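Local coordinates for serine-pyruvate aminotransferase (agxt) (PDB 3ZRP), which probably transfers the amino group of serine to pyruvate, and of alanine to glyoxylate, using pyridoxal 5'-phosphate as cofactor, at residues E260-G263 against K269-T272; K313-T318 against F325-H330; K334-G339 against S354-T359. All coordinates share one frame; numbering follows the deposited sequence. Where two conformers were deposited one is given.

Following the chain, the three contacts come in series, none nested in or crossing another. Interaction 1 closes first, over the five helical residues between its segments, and ties the last turn of helix 246-262 to the start of helix 264-284. About 28 Å on, centre to centre, interaction 2 closes the turn from helix 311-319 into strand 326-327. Interaction 3 spans a longer connection, from strand 335-339 to helix 346-363. Interactions 2 and 3 lie 7 Å apart between centres and join directly: strands 326-327 and 335-339 are antiparallel neighbours in one three-stranded sheet, packed against helices 311-319 and 346-363.

Interaction 1 of 3, residues E260-G263 against K269-T272; sequences EKEG and KRHT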
loop_
_atom_site.group_PDB
_atom_site.type_symbol
_atom_site.label_atom_id
_atom_site.label_comp_id
_atom_site.label_asym_id
_atom_site.label_seq_id
_atom_site.Cartn_x
_atom_site.Cartn_y
_atom_site.Cartn_z
ATOM N N GLU A 260 7.239 -15.642 -16.906
ATOM C CA GLU A 260 7.027 -15.914 -18.329
ATOM C C GLU A 260 8.206 -16.703 -18.907
ATOM O O GLU A 260 8.010 -17.605 -19.712
ATOM C CB GLU A 260 6.746 -14.639 -19.135
ATOM C CG GLU A 260 6.287 -14.943 -20.588
ATOM C CD GLU A 260 5.124 -14.074 -21.076
ATOM O OE1 GLU A 260 4.670 -13.170 -20.340
ATOM O OE2 GLU A 260 4.647 -14.308 -22.206
ATOM N N LYS A 261 9.418 -16.383 -18.461
ATOM C CA LYS A 261 10.615 -17.135 -18.864
ATOM C C LYS A 261 10.527 -18.629 -18.491
ATOM O O LYS A 261 10.786 -19.488 -19.346
ATOM C CB LYS A 261 11.879 -16.491 -18.305
ATOM C CG LYS A 261 13.174 -17.205 -18.654
ATOM C CD LYS A 261 14.368 -16.407 -18.189
ATOM C CE LYS A 261 15.262 -17.277 -17.338
ATOM N NZ LYS A 261 16.644 -17.212 -17.859
ATOM N N GLU A 262 10.148 -18.941 -17.248
ATOM C CA GLU A 262 9.935 -20.328 -16.844
ATOM C C GLU A 262 8.755 -20.959 -17.593
ATOM O O GLU A 262 8.805 -22.139 -17.962
ATOM C CB GLU A 262 9.739 -20.448 -15.320
ATOM C CG GLU A 262 9.256 -21.841 -14.875
ATOM C CD GLU A 262 9.265 -22.050 -13.384
ATOM O OE1 GLU A 262 9.057 -21.081 -12.644
ATOM O OE2 GLU A 262 9.457 -23.202 -12.947
ATOM N N GLY A 263 7.713 -20.159 -17.823
ATOM C CA GLY A 263 6.471 -20.624 -18.411
ATOM C C GLY A 263 5.509 -21.025 -17.312
ATOM O O GLY A 263 5.874 -21.781 -16.403
ATOM N N LYS A 269 3.485 -27.139 -12.811
ATOM C CA LYS A 269 4.028 -28.496 -12.693
ATOM C C LYS A 269 5.079 -28.601 -11.602
ATOM O O LYS A 269 5.069 -29.565 -10.815
ATOM C CB LYS A 269 4.587 -28.975 -14.042
ATOM C CG LYS A 269 3.504 -29.372 -15.022
ATOM C CD LYS A 269 4.065 -29.677 -16.397
ATOM C CE LYS A 269 2.948 -29.791 -17.432
ATOM N NZ LYS A 269 3.433 -29.453 -18.806
ATOM N N ARG A 270 5.968 -27.601 -11.528
ATOM C CA ARG A 270 6.973 -27.545 -10.435
ATOM C C ARG A 270 6.328 -27.508 -9.052
ATOM O O ARG A 270 6.766 -28.240 -8.165
ATOM C CB ARG A 270 7.977 -26.383 -10.613
ATOM C CG ARG A 270 8.921 -26.162 -9.386
ATOM C CD ARG A 270 10.044 -25.154 -9.729
ATOM N NE ARG A 270 9.512 -23.874 -10.211
ATOM C CZ ARG A 270 9.034 -22.915 -9.422
ATOM N NH1 ARG A 270 9.018 -23.073 -8.104
ATOM N NH2 ARG A 270 8.563 -21.796 -9.948
ATOM N N HIS A 271 5.326 -26.638 -8.849
ATOM C CA HIS A 271 4.585 -26.622 -7.586
ATOM C C HIS A 271 3.918 -27.970 -7.286
ATOM O O HIS A 271 3.972 -28.446 -6.162
ATOM C CB HIS A 271 3.527 -25.486 -7.574
ATOM C CG HIS A 271 4.124 -24.127 -7.386
ATOM N ND1 HIS A 271 4.635 -23.393 -8.429
ATOM C CD2 HIS A 271 4.331 -23.383 -6.268
ATOM C CE1 HIS A 271 5.116 -22.245 -7.973
ATOM N NE2 HIS A 271 4.933 -22.209 -6.665
ATOM N N THR A 272 3.298 -28.578 -8.295
ATOM C CA THR A 272 2.667 -29.901 -8.107
ATOM C C THR A 272 3.700 -30.943 -7.649
ATOM O O THR A 272 3.454 -31.689 -6.697
ATOM C CB THR A 272 1.983 -30.398 -9.388
ATOM O OG1 THR A 272 1.066 -29.407 -9.872
ATOM C CG2 THR A 272 1.232 -31.717 -9.139
#
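Glu262 and Arg270 meet in a two-pronged salt bridge, the one direct link between the segments. Arg270 offers the side of its guanidinium that carries NE and NH2, and each nitrogen takes a separate carboxylate oxygen: NE gives its proton to Glu262 OE2 at 2.8 Å, almost straight at 173°, and NH2 gives one to Glu262 OE1, also at 2.8 Å and slightly more bent. Both oxygens use their syn lone pairs, and the two flat groups are nearly coplanar, 14° apart; the pairing holds the carboxylate close to the guanidinium plane and fixes its turn about CG-CD. Glu262 reaches across on an extended chain, whereas Arg270 bends about its CG-CD bond (chi3 56°) to bring the NE edge round to the carboxylate.

The fold here is two consecutive helices, 246-262 and 264-284, joined by a one-residue break at Gly263, whose positive phi ends the first helix and which also sits at the N-cap of the second. The salt bridge spans this bend from the last residue of one helix to the second turn of the next.

Further polar bonds surround the pair. Glu262 OE1 also forms a salt bridge with Arg267, so the carboxylate is shared by two arginines. Arg270 donates from NH1 to the carbonyl of Val344 and from NH2 to that of Gly342, which ties the guanidinium to the loop that follows strand 335-339. A leucine in place of Arg270 would probably leave Glu262 OE2 without its partner and both loop carbonyls without their donor.

Trp343 of the same loop packs against both side chains.

Interaction 2 of 3, residues K313-T318 against F325-H330; sequences KVLAGT and FAPGVH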
loop_
_atom_site.group_PDB
_atom_site.type_symbol
_atom_site.label_atom_id
_atom_site.label_comp_id
_atom_site.label_asym_id
_atom_site.label_seq_id
_atom_site.Cartn_x
_atom_site.Cartn_y
_atom_site.Cartn_z
ATOM N N LYS A 313 7.770 -24.595 19.710
ATOM C CA LYS A 313 9.086 -25.215 19.857
ATOM C C LYS A 313 9.583 -25.737 18.519
ATOM O O LYS A 313 10.755 -25.576 18.183
ATOM C CB LYS A 313 9.059 -26.339 20.899
ATOM C CG LYS A 313 9.004 -25.848 22.344
ATOM C CD LYS A 313 9.269 -26.991 23.328
ATOM C CE LYS A 313 9.250 -26.513 24.778
ATOM N NZ LYS A 313 7.879 -26.136 25.227
ATOM N N VAL A 314 8.681 -26.338 17.747
ATOM C CA VAL A 314 9.019 -26.812 16.401
ATOM C C VAL A 314 9.473 -25.647 15.515
ATOM O O VAL A 314 10.489 -25.761 14.824
ATOM C CB VAL A 314 7.863 -27.618 15.753
ATOM C CG1 VAL A 314 8.167 -27.956 14.294
ATOM C CG2 VAL A 314 7.612 -28.893 16.541
ATOM N N LEU A 315 8.751 -24.527 15.571
ATOM C CA LEU A 315 9.094 -23.338 14.774
ATOM C C LEU A 315 10.447 -22.743 15.165
ATOM O O LEU A 315 11.242 -22.372 14.296
ATOM C CB LEU A 315 8.006 -22.261 14.875
ATOM C CG LEU A 315 6.660 -22.396 14.139
ATOM C CD1 LEU A 315 5.910 -21.091 14.247
ATOM C CD2 LEU A 315 6.803 -22.800 12.682
ATOM N N ALA A 316 10.698 -22.652 16.470
ATOM C CA ALA A 316 11.956 -22.107 16.988
ATOM C C ALA A 316 13.132 -23.025 16.656
ATOM O O ALA A 316 14.210 -22.557 16.289
ATOM C CB ALA A 316 11.856 -21.870 18.489
ATOM N N GLY A 317 12.901 -24.333 16.764
ATOM C CA GLY A 317 13.921 -25.350 16.509
ATOM C C GLY A 317 14.304 -25.553 15.052
ATOM O O GLY A 317 15.437 -25.942 14.760
ATOM N N THR A 318 13.366 -25.307 14.137
ATOM C CA THR A 318 13.636 -25.463 12.703
ATOM C C THR A 318 14.453 -24.307 12.143
ATOM O O THR A 318 15.294 -24.526 11.261
ATOM C CB THR A 318 12.359 -25.614 11.843
ATOM O OG1 THR A 318 11.485 -24.501 12.074
ATOM C CG2 THR A 318 11.653 -26.932 12.145
ATOM N N PHE A 325 9.334 -22.050 9.010
ATOM C CA PHE A 325 7.964 -22.424 8.613
ATOM C C PHE A 325 6.966 -21.378 9.145
ATOM O O PHE A 325 7.384 -20.309 9.572
ATOM C CB PHE A 325 7.650 -23.817 9.156
ATOM C CG PHE A 325 8.530 -24.909 8.596
ATOM C CD1 PHE A 325 8.481 -25.240 7.235
ATOM C CD2 PHE A 325 9.389 -25.627 9.425
ATOM C CE1 PHE A 325 9.278 -26.251 6.716
ATOM C CE2 PHE A 325 10.183 -26.643 8.908
ATOM C CZ PHE A 325 10.133 -26.955 7.559
ATOM N N ALA A 326 5.664 -21.669 9.111
ATOM C CA ALA A 326 4.649 -20.781 9.688
ATOM C C ALA A 326 3.826 -21.474 10.778
ATOM O O ALA A 326 3.649 -22.697 10.738
ATOM C CB ALA A 326 3.728 -20.174 8.584
ATOM N N PRO A 327 3.323 -20.703 11.767
ATOM C CA PRO A 327 2.498 -21.321 12.801
ATOM C C PRO A 327 1.112 -21.710 12.289
ATOM O O PRO A 327 0.684 -21.227 11.250
ATOM C CB PRO A 327 2.384 -20.228 13.873
ATOM C CG PRO A 327 2.564 -18.960 13.140
ATOM C CD PRO A 327 3.463 -19.247 11.969
ATOM N N GLY A 328 0.445 -22.595 13.014
ATOM C CA GLY A 328 -0.923 -22.994 12.712
ATOM C C GLY A 328 -1.912 -22.061 13.378
ATOM O O GLY A 328 -1.691 -21.630 14.504
ATOM N N VAL A 329 -3.004 -21.746 12.685
ATOM C CA VAL A 329 -3.970 -20.756 13.182
ATOM C C VAL A 329 -5.413 -21.221 12.996
ATOM O O VAL A 329 -6.204 -20.589 12.295
ATOM C CB VAL A 329 -3.762 -19.367 12.516
ATOM C CG1 VAL A 329 -2.608 -18.617 13.185
ATOM C CG2 VAL A 329 -3.546 -19.516 10.973
ATOM N N HIS A 330 -5.754 -22.339 13.619
ATOM C CA HIS A 330 -7.100 -22.891 13.501
ATOM C C HIS A 330 -7.393 -23.607 14.802
ATOM O O HIS A 330 -6.663 -24.533 15.163
ATOM C CB HIS A 330 -7.195 -23.851 12.313
ATOM C CG HIS A 330 -8.601 -24.214 11.918
ATOM N ND1 HIS A 330 -9.512 -24.751 12.802
ATOM C CD2 HIS A 330 -9.241 -24.141 10.725
ATOM C CE1 HIS A 330 -10.650 -24.989 12.176
ATOM N NE2 HIS A 330 -10.512 -24.632 10.912
HETATM O O HOH W 1 10.557 -21.966 11.714
#
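Leu315 and Thr318, one turn apart on helix 311-319, pack onto the chain at Phe325-Pro327. The tight part is direct carbon packing. Leu315 splits its two methyls: CD2 lies 3.8 Å from Phe325 CB and also touches the carbonyl oxygen of Ala326, while CD1 rests on the pyrrolidine of Pro327, 3.6 Å from its CB. Thr318 CG2 meets the edge of the Phe325 ring in its plane, 3.6 Å from CE2. With CG anti to the carbonyl carbon (chi1 -63°), Phe325 turns its ring toward Thr318, and Phe336 and Ile356 also meet it. Thr318 and Phe325 are buried, whereas the Leu315-Pro327 end, though closely packed, is the solvent side.

This is a helix-to-strand connection of the small C-terminal domain of a class-V aminotransferase, with strand 326-327 at the edge of an antiparallel sheet. Ala326 points away from the helix, its side chain about 7 Å from that of Thr138, a cofactor-binding residue.

The polar groups meet more loosely, through one water. It donates to Leu315 O at 2.7 Å, accepts from Phe325 N at 3.0 Å and lies 2.7 Å from Thr318 OG1, linking the helix to the chain at Phe325.

Interaction 3 of 3, residues K334-G339 against S354-T359; sequences KYFRIG and SVIERT
A chi1 of 70° sets the Phe336 ring between its own backbone N and carbonyl carbon and carries CZ out toward helix 346-363. Ile356 answers with CG1 anti to its carbonyl carbon (chi1 -73°) and a nearly extended chi2, which points CD1 at the strand, where it faces both Phe336 CZ and Ile338 CD1. The CD1 atoms of Ile356 and Ile338 meet tip to tip at 3.6 Å, and Phe336 CZ lies 4.0 Å from Ile356 CG1, an oblique approach. The contact is thus wholly apolar and small: one isoleucine from the helix against two residues, i and i+2, that point to the same side of the strand. It is helix-on-sheet packing in the hydrophobic core of the small C-terminal domain of the class-V aminotransferase fold.

Along the same helix, Val355 and Thr359 touch Thr318 of helix 311-319, and Thr359 OG1 donates to Val355 O.

Strand 335-339 is the central strand of the antiparallel sheet, flanked by 301-305 and 326-327. Beside Ile356, the same face of this sheet is packed by Val314 of helix 311-319 against Phe336, and by Ile278 and Leu282 of helix 264-284 against Ile338.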
loop_
_atom_site.group_PDB
_atom_site.type_symbol
_atom_site.label_atom_id
_atom_site.label_comp_id
_atom_site.label_asym_id
_atom_site.label_seq_id
_atom_site.Cartn_x
_atom_site.Cartn_y
_atom_site.Cartn_z
ATOM N N LYS A 334 -3.854 -28.794 16.157
ATOM C CA LYS A 334 -2.543 -28.456 16.710
ATOM C C LYS A 334 -1.541 -28.778 15.603
ATOM O O LYS A 334 -1.341 -29.947 15.248
ATOM C CB LYS A 334 -2.253 -29.257 17.987
ATOM C CG LYS A 334 -1.033 -28.797 18.760
ATOM C CD LYS A 334 -0.891 -29.592 20.052
ATOM C CE LYS A 334 0.518 -29.501 20.629
ATOM N NZ LYS A 334 0.909 -30.737 21.369
ATOM N N TYR A 335 -0.939 -27.738 15.029
ATOM C CA TYR A 335 -0.172 -27.897 13.797
ATOM C C TYR A 335 0.775 -26.742 13.491
ATOM O O TYR A 335 0.712 -25.681 14.127
ATOM C CB TYR A 335 -1.128 -28.132 12.603
ATOM C CG TYR A 335 -1.917 -26.906 12.127
ATOM C CD1 TYR A 335 -2.810 -26.254 12.963
ATOM C CD2 TYR A 335 -1.771 -26.427 10.809
ATOM C CE1 TYR A 335 -3.555 -25.138 12.521
ATOM C CE2 TYR A 335 -2.510 -25.326 10.348
ATOM C CZ TYR A 335 -3.396 -24.687 11.212
ATOM O OH TYR A 335 -4.098 -23.591 10.780
ATOM N N PHE A 336 1.659 -26.966 12.520
ATOM C CA PHE A 336 2.407 -25.886 11.880
ATOM C C PHE A 336 2.199 -26.001 10.379
ATOM O O PHE A 336 1.695 -27.003 9.891
ATOM C CB PHE A 336 3.909 -25.893 12.280
ATOM C CG PHE A 336 4.699 -27.043 11.705
ATOM C CD1 PHE A 336 4.720 -28.281 12.342
ATOM C CD2 PHE A 336 5.421 -26.891 10.521
ATOM C CE1 PHE A 336 5.439 -29.361 11.816
ATOM C CE2 PHE A 336 6.148 -27.967 9.980
ATOM C CZ PHE A 336 6.156 -29.206 10.637
ATOM N N ARG A 337 2.565 -24.969 9.636
ATOM C CA ARG A 337 2.373 -24.980 8.198
ATOM C C ARG A 337 3.672 -24.876 7.434
ATOM O O ARG A 337 4.590 -24.147 7.826
ATOM C CB ARG A 337 1.468 -23.829 7.780
ATOM C CG ARG A 337 0.016 -24.012 8.203
ATOM C CD ARG A 337 -0.785 -22.760 7.829
ATOM N NE ARG A 337 -0.425 -21.634 8.689
ATOM C CZ ARG A 337 -0.733 -20.360 8.450
ATOM N NH1 ARG A 337 -1.407 -20.018 7.358
ATOM N NH2 ARG A 337 -0.393 -19.407 9.320
ATOM N N ILE A 338 3.722 -25.585 6.311
ATOM C CA ILE A 338 4.806 -25.457 5.364
ATOM C C ILE A 338 4.310 -24.659 4.174
ATOM O O ILE A 338 3.352 -25.045 3.522
ATOM C CB ILE A 338 5.324 -26.848 4.872
ATOM C CG1 ILE A 338 5.643 -27.779 6.047
ATOM C CG2 ILE A 338 6.562 -26.675 3.981
ATOM C CD1 ILE A 338 5.893 -29.240 5.601
ATOM N N GLY A 339 4.970 -23.545 3.887
ATOM C CA GLY A 339 4.708 -22.795 2.686
ATOM C C GLY A 339 5.676 -23.234 1.627
ATOM O O GLY A 339 6.889 -23.186 1.856
ATOM N N SER A 354 14.069 -33.072 5.819
ATOM C CA SER A 354 15.252 -33.320 6.642
ATOM C C SER A 354 15.154 -32.554 7.949
ATOM O O SER A 354 15.334 -33.122 9.031
ATOM C CB SER A 354 16.530 -32.919 5.906
ATOM O OG SER A 354 17.657 -33.118 6.736
ATOM N N VAL A 355 14.856 -31.261 7.842
ATOM C CA VAL A 355 14.755 -30.376 9.009
ATOM C C VAL A 355 13.590 -30.792 9.896
ATOM O O VAL A 355 13.698 -30.780 11.125
ATOM C CB VAL A 355 14.647 -28.884 8.591
ATOM C CG1 VAL A 355 14.427 -27.985 9.777
ATOM C CG2 VAL A 355 15.912 -28.453 7.868
ATOM N N ILE A 356 12.475 -31.168 9.278
ATOM C CA ILE A 356 11.328 -31.618 10.063
ATOM C C ILE A 356 11.694 -32.884 10.868
ATOM O O ILE A 356 11.399 -32.973 12.070
ATOM C CB ILE A 356 10.062 -31.777 9.202
ATOM C CG1 ILE A 356 9.518 -30.380 8.845
ATOM C CG2 ILE A 356 8.987 -32.563 9.959
ATOM C CD1 ILE A 356 8.662 -30.352 7.591
ATOM N N GLU A 357 12.359 -33.830 10.210
ATOM C CA GLU A 357 12.766 -35.071 10.878
ATOM C C GLU A 357 13.633 -34.807 12.113
ATOM O O GLU A 357 13.290 -35.254 13.212
ATOM C CB GLU A 357 13.442 -36.040 9.904
ATOM C CG GLU A 357 13.700 -37.414 10.503
ATOM C CD GLU A 357 13.916 -38.495 9.466
ATOM O OE1 GLU A 357 13.394 -38.395 8.334
ATOM O OE2 GLU A 357 14.615 -39.474 9.798
ATOM N N ARG A 358 14.720 -34.051 11.953
ATOM C CA ARG A 358 15.634 -33.842 13.084
ATOM C C ARG A 358 15.090 -32.926 14.184
ATOM O O ARG A 358 15.480 -33.040 15.357
ATOM C CB ARG A 358 17.050 -33.458 12.635
ATOM C CG ARG A 358 17.176 -32.288 11.712
ATOM C CD ARG A 358 18.514 -32.385 11.015
ATOM N NE ARG A 358 19.004 -31.082 10.583
ATOM C CZ ARG A 358 19.141 -30.704 9.317
ATOM N NH1 ARG A 358 18.830 -31.533 8.333
ATOM N NH2 ARG A 358 19.606 -29.490 9.042
ATOM N N THR A 359 14.155 -32.053 13.826
ATOM C CA THR A 359 13.525 -31.204 14.819
ATOM C C THR A 359 12.524 -32.013 15.672
ATOM O O THR A 359 12.501 -31.888 16.906
ATOM C CB THR A 359 12.870 -29.973 14.168
ATOM O OG1 THR A 359 13.825 -29.329 13.321
ATOM C CG2 THR A 359 12.385 -28.987 15.218
#